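Local coordinates for esterase (Rhizomucor miehei, PDB 4WY5), which probably acts as a carboxylesterase, hydrolysing carboxylic esters with an alpha/beta-hydrolase fold, at residues Lys175-Ile189 with Ala246-Thr258. Sequence-based numbering, arbitrary orientation.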
loop_
_atom_site.group_PDB
_atom_site.type_symbol
_atom_site.label_atom_id
_atom_site.label_comp_id
_atom_site.label_asym_id
_atom_site.label_seq_id
_atom_site.Cartn_x
_atom_site.Cartn_y
_atom_site.Cartn_z
ATOM N N LYS A 175 -23.635 -2.041 -13.894
ATOM C CA LYS A 175 -23.895 -3.472 -14.002
ATOM C C LYS A 175 -25.393 -3.788 -14.107
ATOM O O LYS A 175 -25.790 -4.702 -14.836
ATOM C CB LYS A 175 -23.291 -4.218 -12.806
ATOM C CG LYS A 175 -23.466 -5.730 -12.869
ATOM C CD LYS A 175 -23.028 -6.382 -11.567
ATOM C CE LYS A 175 -24.084 -6.198 -10.490
ATOM N NZ LYS A 175 -23.893 -7.123 -9.336
ATOM N N GLU A 176 -26.211 -3.034 -13.374
ATOM C CA GLU A 176 -27.661 -3.259 -13.345
ATOM C C GLU A 176 -28.330 -2.789 -14.647
ATOM O O GLU A 176 -29.480 -3.145 -14.932
ATOM C CB GLU A 176 -28.299 -2.545 -12.134
ATOM C CG GLU A 176 -27.807 -3.053 -10.782
ATOM C CD GLU A 176 -28.538 -2.449 -9.592
ATOM O OE1 GLU A 176 -29.082 -1.326 -9.707
ATOM O OE2 GLU A 176 -28.540 -3.092 -8.519
ATOM N N LYS A 177 -27.588 -2.003 -15.427
ATOM C CA LYS A 177 -28.041 -1.472 -16.721
ATOM C C LYS A 177 -27.600 -2.324 -17.909
ATOM O O LYS A 177 -27.927 -2.015 -19.053
ATOM C CB LYS A 177 -27.516 -0.043 -16.922
ATOM C CG LYS A 177 -28.239 1.013 -16.105
ATOM C CD LYS A 177 -29.495 1.476 -16.829
ATOM C CE LYS A 177 -30.162 2.631 -16.102
ATOM N NZ LYS A 177 -31.367 3.129 -16.832
ATOM N N GLY A 178 -26.845 -3.383 -17.643
ATOM C CA GLY A 178 -26.353 -4.236 -18.707
ATOM C C GLY A 178 -25.005 -3.821 -19.274
ATOM O O GLY A 178 -24.626 -4.251 -20.360
ATOM N N LEU A 179 -24.273 -2.991 -18.539
ATOM C CA LEU A 179 -22.955 -2.537 -18.976
ATOM C C LEU A 179 -21.856 -3.081 -18.065
ATOM O O LEU A 179 -21.040 -2.310 -17.567
ATOM C CB LEU A 179 -22.891 -1.010 -18.980
ATOM C CG LEU A 179 -22.493 -0.257 -20.247
ATOM C CD1 LEU A 179 -21.646 0.948 -19.882
ATOM C CD2 LEU A 179 -21.761 -1.161 -21.214
ATOM N N SER A 180 -21.815 -4.394 -17.858
ATOM C CA SER A 180 -20.995 -4.954 -16.781
ATOM C C SER A 180 -19.519 -5.121 -17.126
ATOM O O SER A 180 -18.713 -5.481 -16.263
ATOM C CB SER A 180 -21.561 -6.314 -16.340
ATOM O OG SER A 180 -21.228 -7.345 -17.261
ATOM N N ALA A 181 -19.168 -4.900 -18.385
ATOM C CA ALA A 181 -17.798 -5.113 -18.816
ATOM C C ALA A 181 -17.088 -3.793 -19.108
ATOM O O ALA A 181 -15.920 -3.791 -19.499
ATOM C CB ALA A 181 -17.764 -6.015 -20.037
ATOM N N ALA A 182 -17.795 -2.677 -18.928
ATOM C CA ALA A 182 -17.259 -1.359 -19.289
ATOM C C ALA A 182 -16.078 -0.912 -18.418
ATOM O O ALA A 182 -15.037 -0.499 -18.935
ATOM C CB ALA A 182 -18.364 -0.311 -19.233
ATOM N N ILE A 183 -16.255 -0.975 -17.099
ATOM C CA ILE A 183 -15.236 -0.515 -16.154
ATOM C C ILE A 183 -14.246 -1.627 -15.780
ATOM O O ILE A 183 -14.656 -2.660 -15.246
ATOM C CB ILE A 183 -15.904 0.056 -14.882
ATOM C CG1 ILE A 183 -16.845 1.199 -15.271
ATOM C CG2 ILE A 183 -14.862 0.564 -13.884
ATOM C CD1 ILE A 183 -17.807 1.605 -14.171
ATOM N N LYS A 184 -12.954 -1.429 -16.064
ATOM C CA LYS A 184 -11.956 -2.483 -15.795
ATOM C C LYS A 184 -11.359 -2.470 -14.366
ATOM O O LYS A 184 -10.762 -3.470 -13.943
ATOM C CB LYS A 184 -10.801 -2.423 -16.813
ATOM C CG LYS A 184 -11.226 -2.521 -18.294
ATOM C CD LYS A 184 -12.206 -3.696 -18.539
ATOM C CE LYS A 184 -12.535 -3.894 -20.029
ATOM N NZ LYS A 184 -13.323 -2.771 -20.642
ATOM N N THR A 185 -11.501 -1.361 -13.630
ATOM C CA THR A 185 -11.073 -1.314 -12.223
ATOM C C THR A 185 -11.695 -0.097 -11.500
ATOM O O THR A 185 -12.045 0.901 -12.130
ATOM C CB THR A 185 -9.501 -1.297 -12.094
ATOM O OG1 THR A 185 -9.099 -1.571 -10.740
ATOM C CG2 THR A 185 -8.912 0.031 -12.552
ATOM N N GLN A 186 -11.905 -0.229 -10.188
ATOM C CA GLN A 186 -12.389 0.861 -9.341
ATOM C C GLN A 186 -11.325 1.187 -8.267
ATOM O O GLN A 186 -10.826 0.281 -7.588
ATOM C CB GLN A 186 -13.727 0.490 -8.672
ATOM C CG GLN A 186 -13.750 -0.879 -7.920
ATOM C CD GLN A 186 -15.113 -1.220 -7.262
ATOM O OE1 GLN A 186 -15.773 -0.362 -6.660
ATOM N NE2 GLN A 186 -15.527 -2.487 -7.378
ATOM N N VAL A 187 -10.969 2.466 -8.130
ATOM C CA VAL A 187 -9.995 2.916 -7.124
ATOM C C VAL A 187 -10.709 3.777 -6.075
ATOM O O VAL A 187 -11.270 4.838 -6.397
ATOM C CB VAL A 187 -8.815 3.716 -7.763
ATOM C CG1 VAL A 187 -7.857 4.223 -6.691
ATOM C CG2 VAL A 187 -8.060 2.862 -8.801
ATOM N N LEU A 188 -10.722 3.307 -4.830
ATOM C CA LEU A 188 -11.575 3.892 -3.792
ATOM C C LEU A 188 -10.738 4.451 -2.638
ATOM O O LEU A 188 -10.223 3.685 -1.824
ATOM C CB LEU A 188 -12.570 2.837 -3.259
ATOM C CG LEU A 188 -13.265 1.900 -4.279
ATOM C CD1 LEU A 188 -14.157 0.832 -3.613
ATOM C CD2 LEU A 188 -14.071 2.652 -5.356
ATOM N N ILE A 189 -10.610 5.778 -2.559
ATOM C CA ILE A 189 -9.748 6.431 -1.550
ATOM C C ILE A 189 -10.585 6.971 -0.375
ATOM O O ILE A 189 -11.341 7.937 -0.536
ATOM C CB ILE A 189 -8.901 7.583 -2.190
ATOM C CG1 ILE A 189 -8.156 7.083 -3.437
ATOM C CG2 ILE A 189 -7.878 8.154 -1.220
ATOM C CD1 ILE A 189 -7.733 8.202 -4.376
ATOM N N ALA A 246 -25.097 -10.759 -3.664
ATOM C CA ALA A 246 -25.584 -10.763 -5.051
ATOM C C ALA A 246 -25.363 -9.425 -5.758
ATOM O O ALA A 246 -24.987 -9.384 -6.935
ATOM C CB ALA A 246 -27.075 -11.125 -5.085
ATOM N N ASP A 247 -25.591 -8.337 -5.026
ATOM C CA ASP A 247 -25.340 -7.001 -5.549
ATOM C C ASP A 247 -23.884 -6.828 -6.000
ATOM O O ASP A 247 -23.623 -6.140 -6.986
ATOM C CB ASP A 247 -25.688 -5.928 -4.502
ATOM C CG ASP A 247 -27.199 -5.748 -4.310
ATOM O OD1 ASP A 247 -27.947 -5.903 -5.307
ATOM O OD2 ASP A 247 -27.633 -5.433 -3.171
ATOM N N LEU A 248 -22.952 -7.460 -5.290
ATOM C CA LEU A 248 -21.523 -7.202 -5.474
ATOM C C LEU A 248 -20.810 -8.179 -6.413
ATOM O O LEU A 248 -19.716 -7.883 -6.909
ATOM C CB LEU A 248 -20.832 -7.231 -4.109
ATOM C CG LEU A 248 -21.295 -6.153 -3.129
ATOM C CD1 LEU A 248 -20.517 -6.237 -1.833
ATOM C CD2 LEU A 248 -21.143 -4.766 -3.751
ATOM N N GLU A 249 -21.442 -9.319 -6.681
ATOM C CA GLU A 249 -20.871 -10.350 -7.557
ATOM C C GLU A 249 -20.610 -9.819 -8.977
ATOM O O GLU A 249 -21.428 -9.092 -9.532
ATOM C CB GLU A 249 -21.807 -11.569 -7.602
ATOM C CG GLU A 249 -21.126 -12.925 -7.388
ATOM C CD GLU A 249 -20.669 -13.561 -8.698
ATOM O OE1 GLU A 249 -21.182 -13.163 -9.773
ATOM O OE2 GLU A 249 -19.793 -14.459 -8.656
ATOM N N GLY A 250 -19.445 -10.140 -9.538
ATOM C CA GLY A 250 -19.112 -9.714 -10.889
ATOM C C GLY A 250 -18.618 -8.274 -11.034
ATOM O O GLY A 250 -18.456 -7.770 -12.159
ATOM N N LEU A 251 -18.360 -7.606 -9.911
ATOM C CA LEU A 251 -17.878 -6.222 -9.963
ATOM C C LEU A 251 -16.408 -6.220 -10.382
ATOM O O LEU A 251 -15.729 -7.239 -10.276
ATOM C CB LEU A 251 -18.069 -5.523 -8.604
ATOM C CG LEU A 251 -19.149 -4.437 -8.435
ATOM C CD1 LEU A 251 -20.357 -4.621 -9.346
ATOM C CD2 LEU A 251 -19.597 -4.330 -6.974
ATOM N N PRO A 252 -15.917 -5.074 -10.875
ATOM C CA PRO A 252 -14.531 -4.969 -11.351
ATOM C C PRO A 252 -13.522 -4.922 -10.206
ATOM O O PRO A 252 -13.866 -4.419 -9.135
ATOM C CB PRO A 252 -14.525 -3.646 -12.136
ATOM C CG PRO A 252 -15.652 -2.856 -11.544
ATOM C CD PRO A 252 -16.699 -3.852 -11.163
ATOM N N PRO A 253 -12.292 -5.425 -10.433
ATOM C CA PRO A 253 -11.223 -5.496 -9.419
ATOM C C PRO A 253 -11.017 -4.165 -8.695
ATOM O O PRO A 253 -11.035 -3.115 -9.338
ATOM C CB PRO A 253 -9.979 -5.857 -10.234
ATOM C CG PRO A 253 -10.501 -6.548 -11.449
ATOM C CD PRO A 253 -11.832 -5.899 -11.754
ATOM N N ALA A 254 -10.798 -4.213 -7.383
ATOM C CA ALA A 254 -10.820 -3.006 -6.565
ATOM C C ALA A 254 -9.482 -2.738 -5.914
ATOM O O ALA A 254 -8.749 -3.673 -5.591
ATOM C CB ALA A 254 -11.901 -3.124 -5.488
ATOM N N LEU A 255 -9.160 -1.456 -5.741
ATOM C CA LEU A 255 -8.040 -1.020 -4.891
ATOM C C LEU A 255 -8.608 -0.055 -3.861
ATOM O O LEU A 255 -9.216 0.950 -4.230
ATOM C CB LEU A 255 -6.920 -0.371 -5.720
ATOM C CG LEU A 255 -5.745 0.281 -4.972
ATOM C CD1 LEU A 255 -4.910 -0.724 -4.117
ATOM C CD2 LEU A 255 -4.845 1.060 -5.929
ATOM N N LEU A 256 -8.477 -0.371 -2.577
ATOM C CA LEU A 256 -9.075 0.480 -1.543
ATOM C C LEU A 256 -8.056 0.986 -0.516
ATOM O O LEU A 256 -7.237 0.220 -0.015
ATOM C CB LEU A 256 -10.208 -0.268 -0.846
ATOM C CG LEU A 256 -11.136 0.491 0.100
ATOM C CD1 LEU A 256 -12.458 -0.230 0.138
ATOM C CD2 LEU A 256 -10.580 0.532 1.514
ATOM N N PHE A 257 -8.091 2.296 -0.250
ATOM C CA PHE A 257 -7.253 2.916 0.785
ATOM C C PHE A 257 -8.123 3.370 1.932
ATOM O O PHE A 257 -9.222 3.909 1.713
ATOM C CB PHE A 257 -6.473 4.125 0.271
ATOM C CG PHE A 257 -5.457 3.803 -0.808
ATOM C CD1 PHE A 257 -4.126 3.547 -0.474
ATOM C CD2 PHE A 257 -5.834 3.758 -2.141
ATOM C CE1 PHE A 257 -3.182 3.264 -1.453
ATOM C CE2 PHE A 257 -4.896 3.476 -3.135
ATOM C CZ PHE A 257 -3.566 3.226 -2.790
ATOM N N THR A 258 -7.608 3.181 3.145
ATOM C CA THR A 258 -8.268 3.636 4.354
ATOM C C THR A 258 -7.259 4.477 5.159
ATOM O O THR A 258 -6.050 4.275 5.027
ATOM C CB THR A 258 -8.795 2.426 5.144
ATOM O OG1 THR A 258 -10.217 2.516 5.265
ATOM C CG2 THR A 258 -8.139 2.301 6.485
HETATM O O HOH W 1 -28.072 -5.580 -8.539
HETATM O O HOH W 2 -19.482 -5.383 -13.379
#
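Two neighbouring parallel strands of the alpha/beta-hydrolase sheet, 185-189 and 254-258, pair here, and side-chain bonds to main-chain carbonyls tie the preceding chain together as well. The strand axes lie 4.8 Å apart, and Gln186, Val187, Leu188 and Ile189 stand beside Ala254, Leu255, Leu256 and Phe257. Backbone bonds run from Gln186 N to Pro253 O, Leu255 N to Gln186 O, Leu188 N to Leu255 O and Phe257 N to Leu188 O. Pro253 O is gripped twice, because a chi1 of -166° turns Thr185 OG1 away from its own N and beside its carbonyl carbon, and it also donates to Pro253 O at 2.8 Å from above the carbonyl plane. The same hydroxyl is also hydrogen-bonded with His314 NE2 of helix 302-319, which packs on Ile189, Leu255 and Phe257. On the other face the extended Gln186 side chain lays CG against Ala254 CB at 3.8 Å and sends NE2 to Pro252 O (3.1 Å); the bond is nearly straight (172°), and amide and carbonyl planes both contain it, which fixes the turn of the amide. Leu188 CD1 meets Leu256 CD1 farther along. Before the strands, Pro252 CB presses on Ile183 O at 3.3 Å. Where helices 162-176 and 245-248 end, Lys175 bends at chi3 (77°), its CD touching Leu251 CD1 as the two side chains cross at about a right angle, and NZ reaches two main-chain carbonyls: Glu249 O at 3.2 Å, in the carbonyl plane, and Asp247 O at 2.6 Å, from above the plane of that carbonyl. A water donates to both Glu176 OE2 and Asp247 OD1, bridging two carboxylates whose oxygens lie 4.3 Å apart.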